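Local coordinates for putative exported protein (Bacteroides fragilis NCTC 9343, PDB 3IEE) that is of unknown function but is probably exported and held at the cell envelope as a lipoprotein, at residues V46-G57 with F107-L118. Residues are numbered along the deposited sequence; the frame is centred on the assembly and turned at random. Where two conformers were deposited one is given.
With EDO (1,2-ethanediol), chain C.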
ATOM      1  N   VAL A  46       3.702 -10.708   6.540  1.00 16.52           N
ATOM      2  CA  VAL A  46       4.838 -11.156   5.765  1.00 15.31           C
ATOM      3  C   VAL A  46       6.153 -11.029   6.559  1.00 16.69           C
ATOM      4  O   VAL A  46       6.961 -11.964   6.560  1.00 15.60           O
ATOM      5  CB  VAL A  46       4.916 -10.406   4.419  1.00 15.44           C
ATOM      6  CG1 VAL A  46       6.192 -10.805   3.631  1.00 18.21           C
ATOM      7  CG2 VAL A  46       3.625 -10.664   3.579  1.00 15.54           C
ATOM      8  N   ASN A  47       6.358  -9.890   7.236  1.00 15.44           N
ATOM      9  CA  ASN A  47       7.488  -9.671   8.158  1.00 16.77           C
ATOM     10  C   ASN A  47       7.595 -10.784   9.230  1.00 16.45           C
ATOM     11  O   ASN A  47       8.704 -11.278   9.541  1.00 15.45           O
ATOM     12  CB  ASN A  47       7.336  -8.337   8.902  1.00 18.19           C
ATOM     13  CG  ASN A  47       7.564  -7.105   8.015  1.00 20.02           C
ATOM     14  OD1 ASN A  47       8.006  -7.232   6.880  1.00 17.88           O
ATOM     15  ND2 ASN A  47       7.262  -5.916   8.552  1.00 19.37           N
ATOM     16  N   ALA A  48       6.425 -11.125   9.788  1.00 13.87           N
ATOM     17  CA  ALA A  48       6.288 -12.190  10.786  1.00 15.96           C
ATOM     18  C   ALA A  48       6.693 -13.565  10.252  1.00 16.36           C
ATOM     19  O   ALA A  48       7.349 -14.353  10.987  1.00 15.32           O
ATOM     20  CB  ALA A  48       4.839 -12.229  11.353  1.00 14.29           C
ATOM     21  N   VAL A  49       6.314 -13.879   9.008  1.00 15.54           N
ATOM     22  CA  VAL A  49       6.702 -15.132   8.380  1.00 16.23           C
ATOM     23  C   VAL A  49       8.236 -15.165   8.238  1.00 16.31           C
ATOM     24  O   VAL A  49       8.868 -16.147   8.608  1.00 15.11           O
ATOM     25  CB  VAL A  49       5.955 -15.381   7.035  1.00 16.60           C
ATOM     26  CG1 VAL A  49       6.545 -16.536   6.289  1.00 19.33           C
ATOM     27  CG2 VAL A  49       4.429 -15.581   7.277  1.00 16.82           C
ATOM     28  N   LEU A  50       8.818 -14.086   7.707  1.00 16.84           N
ATOM     29  CA  LEU A  50      10.265 -14.027   7.504  1.00 16.48           C
ATOM     30  C   LEU A  50      11.035 -14.060   8.837  1.00 14.36           C
ATOM     31  O   LEU A  50      12.086 -14.703   8.961  1.00 16.10           O
ATOM     32  CB  LEU A  50      10.643 -12.781   6.710  1.00 15.41           C
ATOM     33  CG  LEU A  50      10.193 -12.735   5.232  1.00 17.72           C
ATOM     34  CD1 LEU A  50      10.415 -11.273   4.739  1.00 14.84           C
ATOM     35  CD2 LEU A  50      10.963 -13.752   4.346  1.00 15.54           C
ATOM     36  N   ASP A  51      10.506 -13.367   9.831  1.00 13.15           N
ATOM     37  CA  ASP A  51      11.122 -13.350  11.163  1.00 13.49           C
ATOM     38  C   ASP A  51      11.142 -14.766  11.768  1.00 13.22           C
ATOM     39  O   ASP A  51      12.155 -15.179  12.346  1.00 14.49           O
ATOM     40  CB  ASP A  51      10.358 -12.424  12.090  1.00 14.80           C
ATOM     41  CG  ASP A  51      10.675 -10.942  11.876  1.00 17.07           C
ATOM     42  OD1 ASP A  51      11.705 -10.626  11.292  1.00 18.82           O
ATOM     43  OD2 ASP A  51       9.896 -10.112  12.379  1.00 23.36           O
ATOM     44  N   TYR A  52      10.020 -15.463  11.681  1.00 15.32           N
ATOM     45  CA  TYR A  52       9.913 -16.868  12.122  1.00 14.95           C
ATOM     46  C   TYR A  52      10.863 -17.769  11.354  1.00 18.45           C
ATOM     47  O   TYR A  52      11.568 -18.589  11.942  1.00 15.86           O
ATOM     48  CB  TYR A  52       8.482 -17.400  11.989  1.00 17.77           C
ATOM     49  CG  TYR A  52       8.331 -18.864  12.461  1.00 15.88           C
ATOM     50  CD1 TYR A  52       8.406 -19.203  13.813  1.00 20.21           C
ATOM     51  CD2 TYR A  52       8.242 -19.901  11.547  1.00 17.91           C
ATOM     52  CE1 TYR A  52       8.315 -20.515  14.226  1.00 20.05           C
ATOM     53  CE2 TYR A  52       8.130 -21.202  11.940  1.00 15.75           C
ATOM     54  CZ  TYR A  52       8.201 -21.531  13.275  1.00 19.08           C
ATOM     55  OH  TYR A  52       8.062 -22.840  13.679  1.00 19.37           O
HETATM   56  N   MSE A  53      10.902 -17.643  10.035  1.00 17.98           N
HETATM   57  CA  MSE A  53      11.899 -18.384   9.261  1.00 17.17           C
HETATM   58  C   MSE A  53      13.310 -18.182   9.801  1.00 18.43           C
HETATM   59  O   MSE A  53      14.018 -19.165  10.045  1.00 18.93           O
HETATM   60  CB  MSE A  53      11.817 -18.045   7.750  1.00 17.78           C
HETATM   61  CG  MSE A  53      10.578 -18.573   7.097  1.00 16.28           C
HETATM   62 SE   MSE A  53      10.309 -17.955   5.305  0.75 17.51          SE
HETATM   63  CE  MSE A  53      11.641 -19.039   4.402  1.00 14.00           C
ATOM     64  N   GLU A  54      13.712 -16.922  10.012  1.00 19.26           N
ATOM     65  CA  GLU A  54      15.051 -16.614  10.534  1.00 22.25           C
ATOM     66  C   GLU A  54      15.265 -17.264  11.907  1.00 20.77           C
ATOM     67  O   GLU A  54      16.290 -17.901  12.164  1.00 21.90           O
ATOM     68  CB  GLU A  54      15.266 -15.109  10.727  1.00 22.98           C
ATOM     69  CG  GLU A  54      15.315 -14.272   9.468  1.00 29.80           C
ATOM     70  CD  GLU A  54      15.242 -12.726   9.748  1.00 34.30           C
ATOM     71  OE1 GLU A  54      14.713 -12.287  10.810  1.00 40.94           O
ATOM     72  OE2 GLU A  54      15.731 -11.954   8.883  1.00 42.41           O
ATOM     73  N   GLN A  55      14.297 -17.066  12.788  1.00 18.54           N
ATOM     74  CA  GLN A  55      14.429 -17.566  14.160  1.00 19.58           C
ATOM     75  C   GLN A  55      14.467 -19.084  14.219  1.00 17.84           C
ATOM     76  O   GLN A  55      15.270 -19.640  14.972  1.00 20.00           O
ATOM     77  CB  GLN A  55      13.287 -17.033  15.029  1.00 20.85           C
ATOM     78  CG  GLN A  55      13.460 -17.347  16.494  1.00 23.49           C
ATOM     79  CD  GLN A  55      14.855 -17.008  17.005  1.00 28.45           C
ATOM     80  OE1 GLN A  55      15.561 -17.887  17.565  1.00 31.95           O
ATOM     81  NE2 GLN A  55      15.272 -15.732  16.822  1.00 22.33           N
ATOM     82  N   LYS A  56      13.606 -19.750  13.439  1.00 17.21           N
ATOM     83  CA  LYS A  56      13.517 -21.221  13.415  1.00 17.90           C
ATOM     84  C   LYS A  56      14.814 -21.888  12.956  1.00 19.90           C
ATOM     85  O   LYS A  56      15.096 -23.050  13.271  1.00 19.78           O
ATOM     86  CB  LYS A  56      12.317 -21.651  12.548  1.00 18.85           C
ATOM     87  CG  LYS A  56      11.913 -23.120  12.640  1.00 23.64           C
ATOM     88  CD  LYS A  56      11.515 -23.568  14.039  1.00 24.64           C
ATOM     89  CE  LYS A  56      10.909 -24.980  14.035  1.00 26.32           C
ATOM     90  NZ  LYS A  56      10.526 -25.490  15.418  1.00 25.28           N
ATOM     91  N   GLY A  57      15.622 -21.147  12.216  1.00 22.65           N
ATOM     92  CA  GLY A  57      16.950 -21.615  11.841  1.00 24.44           C
ATOM     93  C   GLY A  57      17.962 -21.485  12.965  1.00 26.03           C
ATOM     94  O   GLY A  57      19.046 -22.046  12.856  1.00 29.11           O
ATOM     95  N   PHE A 107       5.806 -17.930  -2.277  1.00 15.41           N
ATOM     96  CA  PHE A 107       6.304 -17.507  -0.977  1.00 16.02           C
ATOM     97  C   PHE A 107       5.798 -18.457   0.093  1.00 14.28           C
ATOM     98  O   PHE A 107       6.558 -18.925   0.959  1.00 16.66           O
ATOM     99  CB  PHE A 107       5.795 -16.095  -0.665  1.00 17.10           C
ATOM    100  CG  PHE A 107       6.247 -15.552   0.677  1.00 15.13           C
ATOM    101  CD1 PHE A 107       7.457 -14.888   0.795  1.00 14.05           C
ATOM    102  CD2 PHE A 107       5.415 -15.626   1.800  1.00 18.72           C
ATOM    103  CE1 PHE A 107       7.851 -14.345   1.997  1.00 17.62           C
ATOM    104  CE2 PHE A 107       5.831 -15.089   3.025  1.00 19.05           C
ATOM    105  CZ  PHE A 107       7.055 -14.445   3.112  1.00 18.05           C
ATOM    106  N   TYR A 108       4.506 -18.732   0.060  1.00 15.07           N
ATOM    107  CA  TYR A 108       3.920 -19.656   1.035  1.00 18.78           C
ATOM    108  C   TYR A 108       4.232 -21.135   0.821  1.00 18.44           C
ATOM    109  O   TYR A 108       4.433 -21.815   1.816  1.00 16.97           O
ATOM    110  CB  TYR A 108       2.412 -19.439   1.193  1.00 19.26           C
ATOM    111  CG  TYR A 108       2.123 -18.168   1.948  1.00 23.27           C
ATOM    112  CD1 TYR A 108       2.283 -18.103   3.329  1.00 24.90           C
ATOM    113  CD2 TYR A 108       1.753 -17.020   1.275  1.00 24.35           C
ATOM    114  CE1 TYR A 108       2.044 -16.908   4.025  1.00 25.92           C
ATOM    115  CE2 TYR A 108       1.529 -15.829   1.943  1.00 25.67           C
ATOM    116  CZ  TYR A 108       1.663 -15.777   3.317  1.00 24.39           C
ATOM    117  OH  TYR A 108       1.418 -14.546   3.929  1.00 28.42           O
ATOM    118  N   ALA A 109       4.312 -21.611  -0.430  1.00 18.28           N
ATOM    119  CA  ALA A 109       4.895 -22.949  -0.725  1.00 20.31           C
ATOM    120  C   ALA A 109       6.327 -23.104  -0.168  1.00 21.51           C
ATOM    121  O   ALA A 109       6.673 -24.141   0.462  1.00 18.87           O
ATOM    122  CB  ALA A 109       4.881 -23.223  -2.228  1.00 21.57           C
ATOM    123  N   ASN A 110       7.153 -22.092  -0.410  1.00 18.58           N
ATOM    124  CA  ASN A 110       8.547 -22.088   0.021  1.00 19.16           C
ATOM    125  C   ASN A 110       8.705 -22.148   1.529  1.00 20.47           C
ATOM    126  O   ASN A 110       9.705 -22.678   2.015  1.00 15.07           O
ATOM    127  CB  ASN A 110       9.290 -20.838  -0.475  1.00 17.92           C
ATOM    128  CG  ASN A 110       9.591 -20.878  -1.947  1.00 20.69           C
ATOM    129  OD1 ASN A 110       9.452 -21.907  -2.607  1.00 18.17           O
ATOM    130  ND2 ASN A 110      10.023 -19.751  -2.471  1.00 15.70           N
ATOM    131  N   PHE A 111       7.767 -21.556   2.259  1.00 17.45           N
ATOM    132  CA  PHE A 111       7.788 -21.608   3.732  1.00 17.99           C
ATOM    133  C   PHE A 111       7.713 -23.047   4.225  1.00 19.13           C
ATOM    134  O   PHE A 111       8.487 -23.451   5.083  1.00 17.09           O
ATOM    135  CB  PHE A 111       6.624 -20.758   4.296  1.00 19.34           C
ATOM    136  CG  PHE A 111       6.506 -20.801   5.792  1.00 21.20           C
ATOM    137  CD1 PHE A 111       7.463 -20.225   6.579  1.00 22.57           C
ATOM    138  CD2 PHE A 111       5.420 -21.403   6.401  1.00 29.42           C
ATOM    139  CE1 PHE A 111       7.372 -20.261   7.954  1.00 24.26           C
ATOM    140  CE2 PHE A 111       5.302 -21.425   7.792  1.00 27.78           C
ATOM    141  CZ  PHE A 111       6.284 -20.839   8.562  1.00 21.65           C
ATOM    142  N   ASP A 112       6.792 -23.832   3.661  1.00 20.01           N
ATOM    143  CA  ASP A 112       6.669 -25.235   4.023  1.00 20.34           C
ATOM    144  C   ASP A 112       7.952 -26.019   3.690  1.00 19.24           C
ATOM    145  O   ASP A 112       8.480 -26.766   4.501  1.00 19.75           O
ATOM    146  CB  ASP A 112       5.478 -25.859   3.280  1.00 24.39           C
ATOM    147  CG  ASP A 112       4.118 -25.262   3.698  1.00 27.55           C
ATOM    148  OD1 ASP A 112       4.014 -24.576   4.729  1.00 34.29           O
ATOM    149  OD2 ASP A 112       3.134 -25.492   2.966  1.00 37.73           O
ATOM    150  N   THR A 113       8.466 -25.825   2.489  1.00 19.59           N
ATOM    151  CA  THR A 113       9.689 -26.506   2.067  1.00 20.32           C
ATOM    152  C   THR A 113      10.886 -26.146   2.949  1.00 19.76           C
ATOM    153  O   THR A 113      11.736 -26.995   3.259  1.00 16.05           O
ATOM    154  CB  THR A 113       9.999 -26.186   0.594  1.00 21.59           C
ATOM    155  OG1 THR A 113       8.799 -26.373  -0.166  1.00 20.54           O
ATOM    156  CG2 THR A 113      11.128 -27.138   0.057  1.00 18.05           C
ATOM    157  N   TYR A 114      10.946 -24.886   3.351  1.00 18.48           N
ATOM    158  CA  TYR A 114      12.018 -24.386   4.228  1.00 19.34           C
ATOM    159  C   TYR A 114      12.039 -25.143   5.565  1.00 18.67           C
ATOM    160  O   TYR A 114      13.095 -25.550   6.058  1.00 18.46           O
ATOM    161  CB  TYR A 114      11.790 -22.896   4.492  1.00 18.76           C
ATOM    162  CG  TYR A 114      12.704 -22.283   5.494  1.00 17.14           C
ATOM    163  CD1 TYR A 114      13.962 -21.871   5.135  1.00 18.13           C
ATOM    164  CD2 TYR A 114      12.306 -22.109   6.822  1.00 15.79           C
ATOM    165  CE1 TYR A 114      14.817 -21.267   6.054  1.00 17.47           C
ATOM    166  CE2 TYR A 114      13.139 -21.515   7.758  1.00 16.82           C
ATOM    167  CZ  TYR A 114      14.423 -21.115   7.371  1.00 17.14           C
ATOM    168  OH  TYR A 114      15.296 -20.534   8.261  1.00 18.82           O
ATOM    169  N   LEU A 115      10.849 -25.335   6.127  1.00 18.05           N
ATOM    170  CA  LEU A 115      10.707 -26.012   7.408  1.00 20.56           C
ATOM    171  C   LEU A 115      11.157 -27.465   7.248  1.00 19.77           C
ATOM    172  O   LEU A 115      11.763 -28.036   8.158  1.00 19.88           O
ATOM    173  CB  LEU A 115       9.260 -25.916   7.897  1.00 21.34           C
ATOM    174  CG  LEU A 115       8.828 -24.499   8.345  1.00 19.70           C
ATOM    175  CD1 LEU A 115       7.391 -24.476   8.783  1.00 23.20           C
ATOM    176  CD2 LEU A 115       9.730 -23.982   9.440  1.00 20.05           C
ATOM    177  N   SER A 116      10.890 -28.060   6.089  0.50 20.86           N
ATOM    178  CA  SER A 116      11.302 -29.449   5.861  0.50 21.14           C
ATOM    179  C   SER A 116      12.817 -29.596   5.666  0.50 19.72           C
ATOM    180  O   SER A 116      13.410 -30.577   6.134  0.50 21.32           O
ATOM    181  CB  SER A 116      10.529 -30.048   4.700  0.50 22.10           C
ATOM    182  OG  SER A 116       9.132 -29.895   4.922  0.50 26.64           O
ATOM    183  N   TYR A 117      13.449 -28.642   4.989  1.00 18.62           N
ATOM    184  CA  TYR A 117      14.930 -28.617   4.928  1.00 19.41           C
ATOM    185  C   TYR A 117      15.527 -28.540   6.348  1.00 19.41           C
ATOM    186  O   TYR A 117      16.474 -29.259   6.667  1.00 18.77           O
ATOM    187  CB  TYR A 117      15.447 -27.416   4.120  1.00 22.25           C
ATOM    188  CG  TYR A 117      15.442 -27.588   2.621  1.00 24.50           C
ATOM    189  CD1 TYR A 117      15.833 -28.792   2.046  1.00 28.83           C
ATOM    190  CD2 TYR A 117      15.059 -26.537   1.776  1.00 30.80           C
ATOM    191  CE1 TYR A 117      15.826 -28.965   0.680  1.00 32.88           C
ATOM    192  CE2 TYR A 117      15.049 -26.698   0.395  1.00 31.24           C
ATOM    193  CZ  TYR A 117      15.439 -27.920  -0.143  1.00 30.09           C
ATOM    194  OH  TYR A 117      15.460 -28.125  -1.501  1.00 33.01           O
ATOM    195  N   LEU A 118      14.988 -27.648   7.186  1.00 18.92           N
ATOM    196  CA  LEU A 118      15.432 -27.546   8.594  1.00 17.23           C
ATOM    197  C   LEU A 118      15.241 -28.842   9.381  1.00 18.49           C
ATOM    198  O   LEU A 118      16.147 -29.260  10.142  1.00 19.39           O
ATOM    199  CB  LEU A 118      14.687 -26.428   9.314  1.00 19.31           C
ATOM    200  CG  LEU A 118      15.083 -24.998   8.977  1.00 18.14           C
ATOM    201  CD1 LEU A 118      14.216 -23.982   9.786  1.00 17.26           C
ATOM    202  CD2 LEU A 118      16.571 -24.739   9.162  1.00 17.45           C
TER
HETATM  203  C1  EDO C 302       6.397  -7.130   3.431  1.00 30.81           C
HETATM  204  O1  EDO C 302       7.054  -6.129   4.246  1.00 25.47           O
HETATM  205  C2  EDO C 302       6.743  -6.925   1.953  1.00 24.15           C
HETATM  206  O2  EDO C 302       6.055  -7.880   1.123  1.00 36.94           O
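Met-53 sits against Phe-111 and Tyr-114 where segments 46-57 and 107-118 run as parallel helices, their axes 9° apart and 11.0 Å at closest approach. The selenomethionine chain, bent at chi3, serves two rings. Its CG meets the Phe-111 edge, 3.6 Å from CD1, while SE stands beside the same edge, a Met-aromatic contact. Its CE lies over one face of Tyr-114, 3.9 Å from the centroid and 22° off the normal, a CH-pi contact; Leu-118 CG backs the opposite face within its own helix. The ring is fixed at its far end, because Tyr-114 OH donates to Met-53 O at 2.6 Å. This bond arrives 54° out of the carbonyl plane and gives the oxygen a partner besides the weak helical bond from Gly-57 N. The Tyr-52 and Phe-111 side chains run across each other at about a right angle and meet rim to rim, Tyr-52 CD2 near the Phe-111 plane, 3.7 Å from Phe-111 CZ. One helical turn earlier, Val-49 CG1, anti to its own nitrogen, fits between Phe-107 and Phe-111, 3.6 Å from Phe-107 CE2 and 3.8 Å from Phe-111 CD1. Val-46 CG1 and Leu-50 CD2 extend this apolar seam around Phe-107. At the C-terminal end Lys-56 lays its CG 3.8 Å from Leu-118 CD1, while its NZ turns to Pro-60 O. Helix 123-162 flanks the pair, Asn-133 touching Met-53 and bonding to Phe-107 O. The result is an aromatic-rich interface between the closing turns of helices 43-56 and 87-119, which run parallel here, characteristic of an all-helical bundle within the DUF6845 region.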